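Local coordinates for protein pyruvate kinase (PDB 6QXL) that probably catalyses the last step of glycolysis, the transfer of a phosphoryl group from phosphoenolpyruvate to ADP that yields pyruvate and ATP, at residues Ala77-Lys82 and Leu154-Gly159; Lys91-Thr96 and Gln105-Ile110. All blocks are in the same frame, centred on the assembly; numbering follows the deposited sequence.

Contact 1 (Ala77-Lys82 and Leu154-Gly159)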
loop_
_atom_site.group_PDB
_atom_site.type_symbol
_atom_site.label_atom_id
_atom_site.label_comp_id
_atom_site.label_asym_id
_atom_site.label_seq_id
_atom_site.Cartn_x
_atom_site.Cartn_y
_atom_site.Cartn_z
ATOM N N ALA A 77 -36.787 -37.827 20.018
ATOM C CA ALA A 77 -37.705 -38.050 21.147
ATOM C C ALA A 77 -36.992 -38.709 22.356
ATOM O O ALA A 77 -35.769 -38.716 22.424
ATOM C CB ALA A 77 -38.912 -38.856 20.683
ATOM N N LYS A 78 -37.744 -39.265 23.292
ATOM C CA LYS A 78 -37.158 -39.912 24.468
ATOM C C LYS A 78 -36.877 -41.396 24.247
ATOM O O LYS A 78 -37.453 -42.038 23.372
ATOM C CB LYS A 78 -38.065 -39.724 25.701
ATOM C CG LYS A 78 -38.404 -38.301 26.004
ATOM C CD LYS A 78 -39.300 -38.189 27.194
ATOM C CE LYS A 78 -39.381 -36.794 27.674
ATOM N NZ LYS A 78 -40.529 -36.590 28.609
ATOM N N PHE A 79 -36.072 -41.945 25.139
ATOM C CA PHE A 79 -35.701 -43.349 25.186
ATOM C C PHE A 79 -36.319 -43.974 26.421
ATOM O O PHE A 79 -36.648 -43.279 27.340
ATOM C CB PHE A 79 -34.220 -43.508 25.283
ATOM C CG PHE A 79 -33.492 -43.282 24.014
ATOM C CD1 PHE A 79 -33.036 -42.038 23.686
ATOM C CD2 PHE A 79 -33.210 -44.315 23.190
ATOM C CE1 PHE A 79 -32.345 -41.830 22.540
ATOM C CE2 PHE A 79 -32.507 -44.116 22.041
ATOM C CZ PHE A 79 -32.078 -42.873 21.711
ATOM N N ALA A 80 -36.543 -45.279 26.414
ATOM C CA ALA A 80 -37.161 -45.971 27.546
ATOM C C ALA A 80 -36.357 -45.950 28.823
ATOM O O ALA A 80 -36.869 -45.727 29.884
ATOM C CB ALA A 80 -37.487 -47.386 27.169
ATOM N N ASN A 81 -35.081 -46.198 28.676
ATOM C CA ASN A 81 -34.097 -46.150 29.730
ATOM C C ASN A 81 -33.415 -44.953 29.196
ATOM O O ASN A 81 -32.770 -45.070 28.207
ATOM C CB ASN A 81 -33.188 -47.344 29.643
ATOM C CG ASN A 81 -33.946 -48.632 29.638
ATOM O OD1 ASN A 81 -34.812 -48.835 30.449
ATOM N ND2 ASN A 81 -33.635 -49.497 28.709
ATOM N N LYS A 82 -33.202 -43.914 29.944
ATOM C CA LYS A 82 -32.843 -42.638 29.333
ATOM C C LYS A 82 -31.716 -42.456 28.327
ATOM O O LYS A 82 -31.663 -41.462 27.692
ATOM C CB LYS A 82 -32.700 -41.621 30.437
ATOM C CG LYS A 82 -33.586 -41.908 31.610
ATOM C CD LYS A 82 -33.456 -40.851 32.680
ATOM C CE LYS A 82 -34.819 -40.342 33.117
ATOM N NZ LYS A 82 -34.794 -38.869 33.337
ATOM N N LEU A 154 -26.304 -41.599 23.136
ATOM C CA LEU A 154 -27.455 -40.838 22.674
ATOM C C LEU A 154 -28.450 -40.797 23.818
ATOM O O LEU A 154 -28.660 -41.801 24.486
ATOM C CB LEU A 154 -28.077 -41.516 21.451
ATOM C CG LEU A 154 -28.470 -40.658 20.232
ATOM C CD1 LEU A 154 -27.334 -39.757 19.773
ATOM C CD2 LEU A 154 -28.845 -41.513 19.036
ATOM N N SER A 155 -29.106 -39.670 24.008
ATOM C CA SER A 155 -30.054 -39.527 25.100
ATOM C C SER A 155 -31.246 -38.657 24.662
ATOM O O SER A 155 -31.247 -38.102 23.561
ATOM C CB SER A 155 -29.331 -38.927 26.310
ATOM O OG SER A 155 -28.985 -37.565 26.066
ATOM N N ASP A 156 -32.230 -38.524 25.553
ATOM C CA ASP A 156 -33.484 -37.863 25.228
ATOM C C ASP A 156 -33.229 -36.456 24.658
ATOM O O ASP A 156 -32.342 -35.737 25.104
ATOM C CB ASP A 156 -34.407 -37.743 26.441
ATOM C CG ASP A 156 -34.859 -39.101 26.985
ATOM O OD1 ASP A 156 -34.317 -40.157 26.576
ATOM O OD2 ASP A 156 -35.732 -39.115 27.911
ATOM N N HIS A 157 -34.001 -36.124 23.630
ATOM C CA HIS A 157 -34.056 -34.792 23.047
ATOM C C HIS A 157 -32.745 -34.250 22.490
ATOM O O HIS A 157 -32.610 -33.053 22.352
ATOM C CB HIS A 157 -34.635 -33.794 24.066
ATOM C CG HIS A 157 -35.997 -34.147 24.563
ATOM N ND1 HIS A 157 -37.029 -34.519 23.716
ATOM C CD2 HIS A 157 -36.471 -34.261 25.826
ATOM C CE1 HIS A 157 -38.103 -34.791 24.439
ATOM N NE2 HIS A 157 -37.783 -34.650 25.720
ATOM N N LYS A 158 -31.787 -35.111 22.139
ATOM C CA LYS A 158 -30.583 -34.631 21.509
ATOM C C LYS A 158 -30.858 -34.095 20.110
ATOM O O LYS A 158 -31.757 -34.554 19.413
ATOM C CB LYS A 158 -29.514 -35.704 21.461
ATOM C CG LYS A 158 -28.874 -36.030 22.791
ATOM C CD LYS A 158 -27.979 -34.895 23.242
ATOM C CE LYS A 158 -27.514 -35.052 24.684
ATOM N NZ LYS A 158 -27.487 -33.760 25.462
ATOM N N GLY A 159 -30.068 -33.093 19.732
ATOM C CA GLY A 159 -30.242 -32.433 18.444
ATOM C C GLY A 159 -29.730 -33.298 17.311
ATOM O O GLY A 159 -28.870 -34.171 17.477
#
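The phenyl ring of Phe79 and the carboxylate of Asp156 lie beside each other and point opposite ways, their planes only 20° apart; Asp156 OD1 sits at the ring's edge, near its plane, closest to CB and CD1 of Phe79. Farther along the ring, CD1 and CE1 lie near the carbonyl group of Ser155, which approaches at a slant, and CZ reaches CB of Leu154 at 4.2 Å. The Asp156 carboxylate does the polar work. Its OD1 takes the backbone N of Phe79 at 2.9 Å, the donor standing well above the carboxylate plane, 58° out of it. The same OD1 lies 3.2 Å from Lys82 O, a meeting of two acceptors without a bond. OD2 instead rests against the start of the Lys78 side chain, 3.3 Å from its CB. With CG anti to the carbonyl carbon (chi1 -55°) and the chain extended beyond it, Lys78 crosses the His157 imidazole obliquely, its CE 3.3 Å from NE2. The ammonium is not in salt-bridge contact: Lys78 NZ is 5.5 Å from Asp156 OD2, so any attraction between the two charges would be long-range. One weak backbone bond, His157 N to Ala77 O at 3.4 Å, adds to the grip, while His157 ND1 makes a weak hydrogen bond with Ile76 O. Ile84 of strand 83-86 packs on both Phe79 and Leu154, on the buried side of the contact; Lys78, Lys82 and His157 lie on the solvent side. Ser155 to Lys158 make a type II beta turn, and the contact joins this turn, at the end of strand 152-155, to the loop between strands 74-75 and 83-86: loop packing in the small beta domain that pyruvate kinases insert into their TIM barrel.

Contact 2 (Lys91-Thr96 and Gln105-Ile110)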
loop_
_atom_site.group_PDB
_atom_site.type_symbol
_atom_site.label_atom_id
_atom_site.label_comp_id
_atom_site.label_asym_id
_atom_site.label_seq_id
_atom_site.Cartn_x
_atom_site.Cartn_y
_atom_site.Cartn_z
ATOM N N LYS A 91 -26.941 -50.532 13.372
ATOM C CA LYS A 91 -28.077 -50.036 12.615
ATOM C C LYS A 91 -28.999 -49.284 13.553
ATOM O O LYS A 91 -29.155 -49.649 14.729
ATOM C CB LYS A 91 -28.831 -51.174 11.972
ATOM C CG LYS A 91 -27.982 -52.051 11.059
ATOM C CD LYS A 91 -27.363 -51.319 9.865
ATOM C CE LYS A 91 -26.794 -52.413 8.942
ATOM N NZ LYS A 91 -26.055 -51.755 7.872
ATOM N N PHE A 92 -29.585 -48.207 13.047
ATOM C CA PHE A 92 -30.419 -47.360 13.870
ATOM C C PHE A 92 -31.446 -46.637 13.019
ATOM O O PHE A 92 -31.177 -46.303 11.869
ATOM C CB PHE A 92 -29.572 -46.379 14.668
ATOM C CG PHE A 92 -30.301 -45.713 15.777
ATOM C CD1 PHE A 92 -30.515 -46.403 16.955
ATOM C CD2 PHE A 92 -30.816 -44.429 15.641
ATOM C CE1 PHE A 92 -31.239 -45.809 17.999
ATOM C CE2 PHE A 92 -31.521 -43.833 16.671
ATOM C CZ PHE A 92 -31.728 -44.529 17.860
ATOM N N ARG A 93 -32.612 -46.389 13.605
ATOM C CA ARG A 93 -33.733 -45.823 12.869
ATOM C C ARG A 93 -34.337 -44.627 13.571
ATOM O O ARG A 93 -34.455 -44.606 14.801
ATOM C CB ARG A 93 -34.833 -46.878 12.700
ATOM C CG ARG A 93 -34.503 -47.988 11.741
ATOM C CD ARG A 93 -35.669 -48.971 11.627
ATOM N NE ARG A 93 -35.987 -49.667 12.861
ATOM C CZ ARG A 93 -37.197 -49.696 13.471
ATOM N NH1 ARG A 93 -38.218 -48.994 13.020
ATOM N NH2 ARG A 93 -37.371 -50.391 14.570
ATOM N N PHE A 94 -34.750 -43.661 12.760
ATOM C CA PHE A 94 -35.500 -42.506 13.220
ATOM C C PHE A 94 -36.906 -42.621 12.615
ATOM O O PHE A 94 -37.025 -42.633 11.391
ATOM C CB PHE A 94 -34.827 -41.226 12.758
ATOM C CG PHE A 94 -33.412 -41.084 13.226
ATOM C CD1 PHE A 94 -33.138 -40.637 14.500
ATOM C CD2 PHE A 94 -32.347 -41.415 12.394
ATOM C CE1 PHE A 94 -31.846 -40.533 14.944
ATOM C CE2 PHE A 94 -31.042 -41.310 12.863
ATOM C CZ PHE A 94 -30.806 -40.860 14.141
ATOM N N SER A 95 -37.943 -42.712 13.469
ATOM C CA SER A 95 -39.277 -43.019 12.971
ATOM C C SER A 95 -40.319 -42.062 13.494
ATOM O O SER A 95 -40.460 -41.872 14.749
ATOM C CB SER A 95 -39.710 -44.465 13.329
ATOM O OG SER A 95 -40.999 -44.758 12.804
ATOM N N THR A 96 -41.137 -41.542 12.601
ATOM C CA THR A 96 -42.266 -40.708 12.985
ATOM C C THR A 96 -43.402 -41.509 13.553
ATOM O O THR A 96 -44.246 -40.966 14.254
ATOM C CB THR A 96 -42.792 -39.897 11.777
ATOM O OG1 THR A 96 -43.180 -40.789 10.767
ATOM C CG2 THR A 96 -41.704 -38.924 11.257
ATOM N N GLN A 105 -32.555 -49.374 21.715
ATOM C CA GLN A 105 -31.240 -49.483 21.115
ATOM C C GLN A 105 -31.272 -49.493 19.582
ATOM O O GLN A 105 -30.233 -49.336 18.950
ATOM C CB GLN A 105 -30.638 -50.819 21.657
ATOM C CG GLN A 105 -29.247 -51.195 21.181
ATOM C CD GLN A 105 -28.165 -50.368 21.819
ATOM O OE1 GLN A 105 -28.256 -49.916 23.008
ATOM N NE2 GLN A 105 -27.112 -50.113 21.039
ATOM N N GLU A 106 -32.455 -49.702 18.982
ATOM C CA GLU A 106 -32.575 -49.826 17.540
ATOM C C GLU A 106 -33.352 -48.706 16.864
ATOM O O GLU A 106 -33.216 -48.492 15.646
ATOM C CB GLU A 106 -33.227 -51.141 17.172
ATOM C CG GLU A 106 -32.460 -52.378 17.620
ATOM C CD GLU A 106 -33.329 -53.630 17.609
ATOM O OE1 GLU A 106 -33.944 -53.820 16.540
ATOM O OE2 GLU A 106 -33.426 -54.388 18.641
ATOM N N VAL A 107 -34.183 -47.981 17.612
ATOM C CA VAL A 107 -35.019 -46.960 17.026
ATOM C C VAL A 107 -35.397 -45.928 18.067
ATOM O O VAL A 107 -35.569 -46.264 19.237
ATOM C CB VAL A 107 -36.307 -47.578 16.379
ATOM C CG1 VAL A 107 -37.138 -48.316 17.419
ATOM C CG2 VAL A 107 -37.137 -46.511 15.708
ATOM N N VAL A 108 -35.559 -44.687 17.615
ATOM C CA VAL A 108 -36.130 -43.619 18.428
ATOM C C VAL A 108 -37.126 -42.855 17.562
ATOM O O VAL A 108 -37.016 -42.826 16.333
ATOM C CB VAL A 108 -35.039 -42.672 18.991
ATOM C CG1 VAL A 108 -34.361 -41.857 17.873
ATOM C CG2 VAL A 108 -35.605 -41.732 20.058
ATOM N N GLY A 109 -38.101 -42.256 18.214
ATOM C CA GLY A 109 -39.066 -41.427 17.553
ATOM C C GLY A 109 -38.588 -40.031 17.284
ATOM O O GLY A 109 -37.553 -39.615 17.805
ATOM N N ILE A 110 -39.315 -39.312 16.440
ATOM C CA ILE A 110 -38.991 -37.924 16.151
ATOM C C ILE A 110 -40.285 -37.188 15.781
ATOM O O ILE A 110 -41.128 -37.704 14.978
ATOM C CB ILE A 110 -38.024 -37.861 14.989
ATOM C CG1 ILE A 110 -38.553 -38.791 13.876
ATOM C CG2 ILE A 110 -36.588 -38.102 15.288
ATOM C CD1 ILE A 110 -37.894 -38.738 12.520
#
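Phe92 and Val108 meet on the tightly packed side of two parallel strands, 91-95 and 107-109, whose axes approach to 4.8 Å at an angle of 18°. CG of Phe92 is anti to the backbone N (chi1 -165°), and the ring reaches toward 105-110; CA of Val107 lies over one of its faces and the carbonyl oxygen of Gln105 at its edge, in plane, while CE2 touches Val108 CG1 at 3.7 Å. Phe94 brings CD1 to the same methyl, and its CB meets CD1 of Ile110. Ile84 and Met134 also pack on Phe92, so this face is buried. On the other face Ser95 and Val107 are buried, and the solvent side is at Arg93, which is partly exposed, and at the exposed Gln105 and Glu106. Val107 CB lies under the guanidinium of Arg93, offset toward its rim, 3.5 Å from NH2, while Arg93 NH1 is engaged in a salt bridge to Glu143. Glu106 OE1 stays 5.2 Å from Arg93 NH2. Backbone bonds join the strands throughout: Arg93 N to Glu106 O, bent at 132°, then Val108 N to Arg93 O at 3.0 Å and Ser95 N to Val108 O, both straighter; the last, Ile110 N to Ser95 O at 3.3 Å, is weak. Strand 143-148 flanks 91-95 on its other edge, antiparallel, making this the parallel edge pair of an otherwise antiparallel sheet in the beta domain of pyruvate kinase.

Contact 2 is nested inside the chain loop that contact 1 closes, and their centres lie about 10 Å apart. They touch directly: Ala77 N probably hydrogen-bonds to Gly109 O at 2.9 Å, tying the loop 77-82 to the outer strand of the parallel pair. Val108 of contact 2 also packs on contact 1, its CG2 3.8 Å from Lys78 O and its CB 4.0 Å from Phe79 CZ. Both contacts belong to the same small beta domain, on one side of the chain's centre, with contact 1 about 29 Å and contact 2 about 35 Å from it (centre to centre). Neither contact includes the magnesium ligands Glu223 and Asp250, or the glucose-6-phosphate pocket between residues 383 and 470.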